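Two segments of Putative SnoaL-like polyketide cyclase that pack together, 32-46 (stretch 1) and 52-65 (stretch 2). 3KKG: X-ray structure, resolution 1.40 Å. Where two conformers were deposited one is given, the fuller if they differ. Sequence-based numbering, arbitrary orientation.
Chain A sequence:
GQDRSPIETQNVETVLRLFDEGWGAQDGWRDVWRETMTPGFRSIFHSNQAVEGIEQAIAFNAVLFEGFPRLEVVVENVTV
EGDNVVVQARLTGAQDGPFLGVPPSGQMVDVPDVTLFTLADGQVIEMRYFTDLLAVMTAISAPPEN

Stretch 1 32-46: VWRETMTPGFRSIFH
Stretch 2 (52-65) EGIEQAIAFNAVLF

A helix that packs on a neighbouring helix and strand is commonly fixed by polar contacts at its exposed margins and by apolar side chains in between, and these two segments of a putative SnoaL-like polyketide cyclase illustrate the principle. The first salt bridge joins Arg 34 to Glu 55. The arginine, m at chi1 and t at chi2 and chi3, reaches the carboxylate in two parallel steps: NE of Arg 34 donates to OE2 of Glu 55 at 2.9 Å, and NH2 of Arg 34 to OE1 of Glu 55 at 3.1 Å, both nearly linear. Glu 55 bends back with chi1 and chi2 both m. The second bridge, NH1 of Arg 42 to OE2 of Glu 52 at 2.5 Å, is very short; here chi1 is m in both residues, and chi3 of Arg 42 is p.

Backbone hydrogen bonds set the register. Helix 32-36 ends at Thr 36, extended Met 37 and Thr 38 follow, and a type I turn from Thr 38 to Phe 41 leads into the strand ending at Phe 45. Within the turn, N of Phe 41 donates to O of Thr 38 at 3.0 Å. Across the stretches, N of Gly 53 donates to O of Phe 41 at 2.8 Å and N of Ile 54 to O of Pro 39 at 3.0 Å. Arg 42 and Glu 52 form an antiparallel, non-hydrogen-bonded bridge with CA atoms 4.6 Å apart, their side chains on the same face. Gly 53, the N-cap of helix 54-65, has phi/psi of 103/139°, where a CB would be jammed against the preceding carbonyl oxygen and would meet OE1 of Gln 56. One water donates to O of Gly 40 (2.7 Å) and OE1 of Glu 52 (2.6 Å). A second lies 2.7 Å from OG of Ser 43 and donates to O of Ala 57 at 2.8 Å.

Inward from these contacts, helix 54-65 runs at 145° to helix 32-36, their axes 10.5 Å apart, and at 31° to strand 41-45, only 7.6 Å away. Trp 33 (chi1 m, chi2 43°) is the knob of the helix pair, seated among Ile 54, Ala 57, Ile 58 and Asn 61; its CE3 lies 3.7 Å from CG1 of Ile 58. Ile 54 (chi1 t, chi2 p) sends CD1 to 3.4 Å from CB of Met 37, a selenomethionine, and to 3.8 Å from CD2 of Phe 41. Small Ala 57 suits the close strand approach, its CB 3.6 Å from CE2 of Phe 41 (chi1 t) and 3.9 Å from CB of Ser 43.

Farther along, Phe 45 and Phe 60, both t at chi1, meet edge-to-face. CZ of Phe 60 points at the face of Phe 45, 3.7 Å from its CG, with the planes at 66°. Leu 64 (m, t) extends this patch, its CD1 3.8 Å from CE1 of Phe 45. Altogether 846 Å² is buried, counting both sides.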

# COMPACT_ATOMS: atom_id res chain seq x y z
N VAL A 32 5.65 14.14 19.04
CA VAL A 32 5.17 14.60 17.73
C VAL A 32 3.85 13.87 17.39
O VAL A 32 2.89 14.45 16.91
CB VAL A 32 6.22 14.40 16.59
CG1 VAL A 32 5.61 14.77 15.20
CG2 VAL A 32 7.49 15.22 16.86
N TRP A 33 3.82 12.57 17.62
CA TRP A 33 2.58 11.83 17.44
C TRP A 33 1.45 12.41 18.31
O TRP A 33 0.33 12.60 17.85
CB TRP A 33 2.77 10.34 17.74
CG TRP A 33 3.40 9.54 16.63
CD1 TRP A 33 4.46 9.90 15.86
CD2 TRP A 33 3.00 8.25 16.17
NE1 TRP A 33 4.73 8.92 14.94
CE2 TRP A 33 3.86 7.90 15.11
CE3 TRP A 33 1.99 7.35 16.54
CZ2 TRP A 33 3.76 6.69 14.43
CZ3 TRP A 33 1.89 6.16 15.86
CH2 TRP A 33 2.78 5.83 14.85
N ARG A 34 1.75 12.70 19.58
CA ARG A 34 0.72 13.23 20.48
C ARG A 34 0.18 14.60 20.06
O ARG A 34 -0.98 14.89 20.29
CB ARG A 34 1.23 13.28 21.92
CG ARG A 34 1.48 11.91 22.49
CD ARG A 34 1.98 11.95 23.91
NE ARG A 34 2.27 10.59 24.39
CZ ARG A 34 3.48 10.12 24.70
NH1 ARG A 34 4.57 10.87 24.62
NH2 ARG A 34 3.59 8.87 25.11
N GLU A 35 1.01 15.41 19.41
CA GLU A 35 0.53 16.70 18.89
C GLU A 35 -0.16 16.63 17.52
O GLU A 35 -0.90 17.53 17.15
CB GLU A 35 1.64 17.73 18.88
CG GLU A 35 2.81 17.55 17.94
CD GLU A 35 3.90 18.61 18.22
OE1 GLU A 35 3.57 19.81 18.17
OE2 GLU A 35 5.06 18.24 18.53
N THR A 36 0.06 15.55 16.79
CA THR A 36 -0.44 15.38 15.42
C THR A 36 -1.73 14.55 15.31
O THR A 36 -2.61 14.80 14.49
CB THR A 36 0.69 14.69 14.59
OG1 THR A 36 1.84 15.56 14.60
CG2 THR A 36 0.30 14.48 13.13
N MSE A 37 -1.76 13.46 16.08
CA MSE A 37 -2.89 12.51 16.08
C MSE A 37 -3.93 12.92 17.13
O MSE A 37 -3.59 13.52 18.16
CB MSE A 37 -2.42 11.08 16.41
CG MSE A 37 -1.82 10.27 15.27
SE MSE A 37 -0.05 10.90 14.63
CE MSE A 37 0.51 9.25 13.71
N THR A 38 -5.18 12.54 16.87
CA THR A 38 -6.26 12.69 17.87
C THR A 38 -6.15 11.56 18.90
O THR A 38 -5.50 10.55 18.68
CB THR A 38 -7.63 12.62 17.20
OG1 THR A 38 -7.79 11.34 16.56
CG2 THR A 38 -7.77 13.76 16.18
N PRO A 39 -6.74 11.75 20.07
CA PRO A 39 -6.69 10.71 21.11
C PRO A 39 -7.27 9.36 20.67
O PRO A 39 -6.81 8.30 21.12
CB PRO A 39 -7.51 11.32 22.26
CG PRO A 39 -7.53 12.77 21.96
CD PRO A 39 -7.47 12.97 20.51
N GLY A 40 -8.29 9.41 19.83
CA GLY A 40 -8.93 8.21 19.30
C GLY A 40 -8.33 7.72 17.97
O GLY A 40 -8.94 6.91 17.29
N PHE A 41 -7.14 8.23 17.64
CA PHE A 41 -6.38 7.75 16.47
C PHE A 41 -6.39 6.24 16.38
O PHE A 41 -6.26 5.53 17.39
CB PHE A 41 -4.96 8.27 16.58
CG PHE A 41 -4.02 7.71 15.56
CD1 PHE A 41 -4.13 8.06 14.25
CD2 PHE A 41 -2.98 6.88 15.94
CE1 PHE A 41 -3.19 7.58 13.31
CE2 PHE A 41 -2.05 6.45 15.06
CZ PHE A 41 -2.17 6.74 13.73
N ARG A 42 -6.52 5.75 15.16
CA ARG A 42 -6.52 4.31 14.85
C ARG A 42 -5.39 4.01 13.85
O ARG A 42 -5.27 4.70 12.84
CB ARG A 42 -7.81 3.90 14.12
CG ARG A 42 -9.04 3.94 14.94
CD ARG A 42 -10.31 4.10 14.09
NE ARG A 42 -10.36 3.16 12.97
CZ ARG A 42 -10.85 1.93 13.02
NH1 ARG A 42 -11.37 1.42 14.11
NH2 ARG A 42 -10.84 1.19 11.92
N SER A 43 -4.65 2.96 14.16
CA SER A 43 -3.54 2.50 13.38
C SER A 43 -3.88 1.12 12.79
O SER A 43 -4.39 0.24 13.49
CB SER A 43 -2.31 2.41 14.28
OG SER A 43 -1.19 1.99 13.52
N ILE A 44 -3.64 0.94 11.51
CA ILE A 44 -3.99 -0.28 10.82
C ILE A 44 -2.71 -0.75 10.10
O ILE A 44 -2.16 -0.01 9.26
CB ILE A 44 -5.12 -0.05 9.81
CG1 ILE A 44 -6.42 0.31 10.55
CG2 ILE A 44 -5.33 -1.30 8.91
CD1 ILE A 44 -7.55 0.80 9.63
N PHE A 45 -2.22 -1.93 10.49
CA PHE A 45 -0.98 -2.47 9.96
C PHE A 45 -1.34 -3.61 9.04
O PHE A 45 -1.79 -4.65 9.51
CB PHE A 45 -0.12 -2.92 11.13
CG PHE A 45 1.23 -3.42 10.76
CD1 PHE A 45 2.21 -2.56 10.42
CD2 PHE A 45 1.52 -4.76 10.80
CE1 PHE A 45 3.51 -3.00 10.17
CE2 PHE A 45 2.82 -5.22 10.51
CZ PHE A 45 3.78 -4.34 10.16
N HIS A 46 -1.20 -3.42 7.74
CA HIS A 46 -1.59 -4.41 6.74
C HIS A 46 -3.08 -4.78 7.00
O HIS A 46 -3.94 -3.91 7.03
CB HIS A 46 -0.59 -5.60 6.74
CG HIS A 46 0.80 -5.19 6.39
ND1 HIS A 46 1.67 -4.67 7.32
CD2 HIS A 46 1.43 -5.07 5.19
CE1 HIS A 46 2.79 -4.29 6.71
NE2 HIS A 46 2.66 -4.51 5.42
N GLU A 52 -6.47 0.85 18.48
CA GLU A 52 -7.33 1.99 18.76
C GLU A 52 -6.76 2.79 19.94
O GLU A 52 -6.54 2.25 21.04
CB GLU A 52 -8.72 1.54 19.16
CG GLU A 52 -9.35 0.56 18.24
CD GLU A 52 -10.18 1.18 17.16
OE1 GLU A 52 -10.43 2.42 17.17
OE2 GLU A 52 -10.62 0.39 16.30
N GLY A 53 -6.64 4.09 19.75
CA GLY A 53 -6.12 4.97 20.78
C GLY A 53 -4.69 5.38 20.53
O GLY A 53 -3.88 4.57 20.15
N ILE A 54 -4.37 6.64 20.79
CA ILE A 54 -3.05 7.16 20.48
C ILE A 54 -1.92 6.48 21.27
O ILE A 54 -0.88 6.14 20.71
CB ILE A 54 -3.00 8.71 20.63
CG1 ILE A 54 -1.66 9.27 20.13
CG2 ILE A 54 -3.33 9.15 22.07
CD1 ILE A 54 -1.29 8.89 18.69
N GLU A 55 -2.11 6.25 22.57
CA GLU A 55 -1.04 5.61 23.34
C GLU A 55 -0.81 4.17 22.90
O GLU A 55 0.35 3.71 22.83
CB GLU A 55 -1.33 5.66 24.82
CG GLU A 55 -1.31 7.07 25.39
CD GLU A 55 -0.04 7.80 25.08
OE1 GLU A 55 1.04 7.19 25.17
OE2 GLU A 55 -0.11 9.00 24.73
N GLN A 56 -1.91 3.48 22.59
CA GLN A 56 -1.84 2.10 22.07
C GLN A 56 -1.13 2.07 20.73
O GLN A 56 -0.27 1.20 20.48
CB GLN A 56 -3.24 1.52 21.94
CG GLN A 56 -3.95 1.30 23.30
CD GLN A 56 -4.71 2.52 23.83
OE1 GLN A 56 -4.56 3.64 23.36
NE2 GLN A 56 -5.51 2.30 24.88
N ALA A 57 -1.47 3.02 19.88
CA ALA A 57 -0.84 3.08 18.57
C ALA A 57 0.65 3.45 18.66
O ALA A 57 1.49 2.92 17.93
CB ALA A 57 -1.57 4.09 17.70
N ILE A 58 0.98 4.36 19.55
CA ILE A 58 2.37 4.66 19.83
C ILE A 58 3.14 3.44 20.33
O ILE A 58 4.26 3.19 19.89
CB ILE A 58 2.47 5.84 20.87
CG1 ILE A 58 2.15 7.17 20.20
CG2 ILE A 58 3.86 5.91 21.56
CD1 ILE A 58 2.06 8.32 21.20
N ALA A 59 2.56 2.70 21.26
CA ALA A 59 3.18 1.48 21.78
C ALA A 59 3.48 0.47 20.67
O ALA A 59 4.53 -0.14 20.66
CB ALA A 59 2.29 0.86 22.86
N PHE A 60 2.53 0.32 19.75
CA PHE A 60 2.68 -0.60 18.64
C PHE A 60 3.84 -0.13 17.75
O PHE A 60 4.69 -0.92 17.28
CB PHE A 60 1.37 -0.69 17.85
CG PHE A 60 1.43 -1.61 16.68
CD1 PHE A 60 1.23 -2.95 16.83
CD2 PHE A 60 1.74 -1.13 15.42
CE1 PHE A 60 1.30 -3.80 15.73
CE2 PHE A 60 1.81 -2.00 14.31
CZ PHE A 60 1.60 -3.31 14.46
N ASN A 61 3.89 1.18 17.44
CA ASN A 61 4.98 1.69 16.61
C ASN A 61 6.34 1.45 17.26
O ASN A 61 7.29 1.06 16.59
CB ASN A 61 4.76 3.19 16.35
CG ASN A 61 5.57 3.73 15.20
OD1 ASN A 61 6.30 4.73 15.35
ND2 ASN A 61 5.35 3.20 14.06
N ALA A 62 6.39 1.68 18.57
CA ALA A 62 7.62 1.48 19.32
C ALA A 62 8.12 0.04 19.19
O ALA A 62 9.32 -0.15 18.98
CB ALA A 62 7.43 1.87 20.82
N VAL A 63 7.20 -0.92 19.24
CA VAL A 63 7.57 -2.34 19.06
C VAL A 63 8.20 -2.57 17.71
O VAL A 63 9.23 -3.22 17.58
CB VAL A 63 6.37 -3.30 19.29
CG1 VAL A 63 6.70 -4.75 18.83
CG2 VAL A 63 5.95 -3.26 20.72
N LEU A 64 7.60 -2.02 16.66
CA LEU A 64 8.19 -2.19 15.36
C LEU A 64 9.62 -1.68 15.30
O LEU A 64 10.51 -2.30 14.72
CB LEU A 64 7.32 -1.50 14.27
CG LEU A 64 5.88 -1.97 14.07
CD1 LEU A 64 5.14 -1.06 13.05
CD2 LEU A 64 5.85 -3.42 13.60
N PHE A 65 9.87 -0.46 15.82
CA PHE A 65 11.18 0.14 15.79
C PHE A 65 12.22 -0.55 16.68
O PHE A 65 13.39 -0.35 16.49
CB PHE A 65 11.10 1.65 16.04
CG PHE A 65 10.64 2.40 14.80
CD1 PHE A 65 9.33 2.58 14.54
CD2 PHE A 65 11.58 2.86 13.90
CE1 PHE A 65 8.89 3.19 13.38
CE2 PHE A 65 11.19 3.51 12.76
CZ PHE A 65 9.83 3.67 12.49
O HOH W 1 -9.83 4.64 18.43
O HOH W 2 0.85 2.60 15.20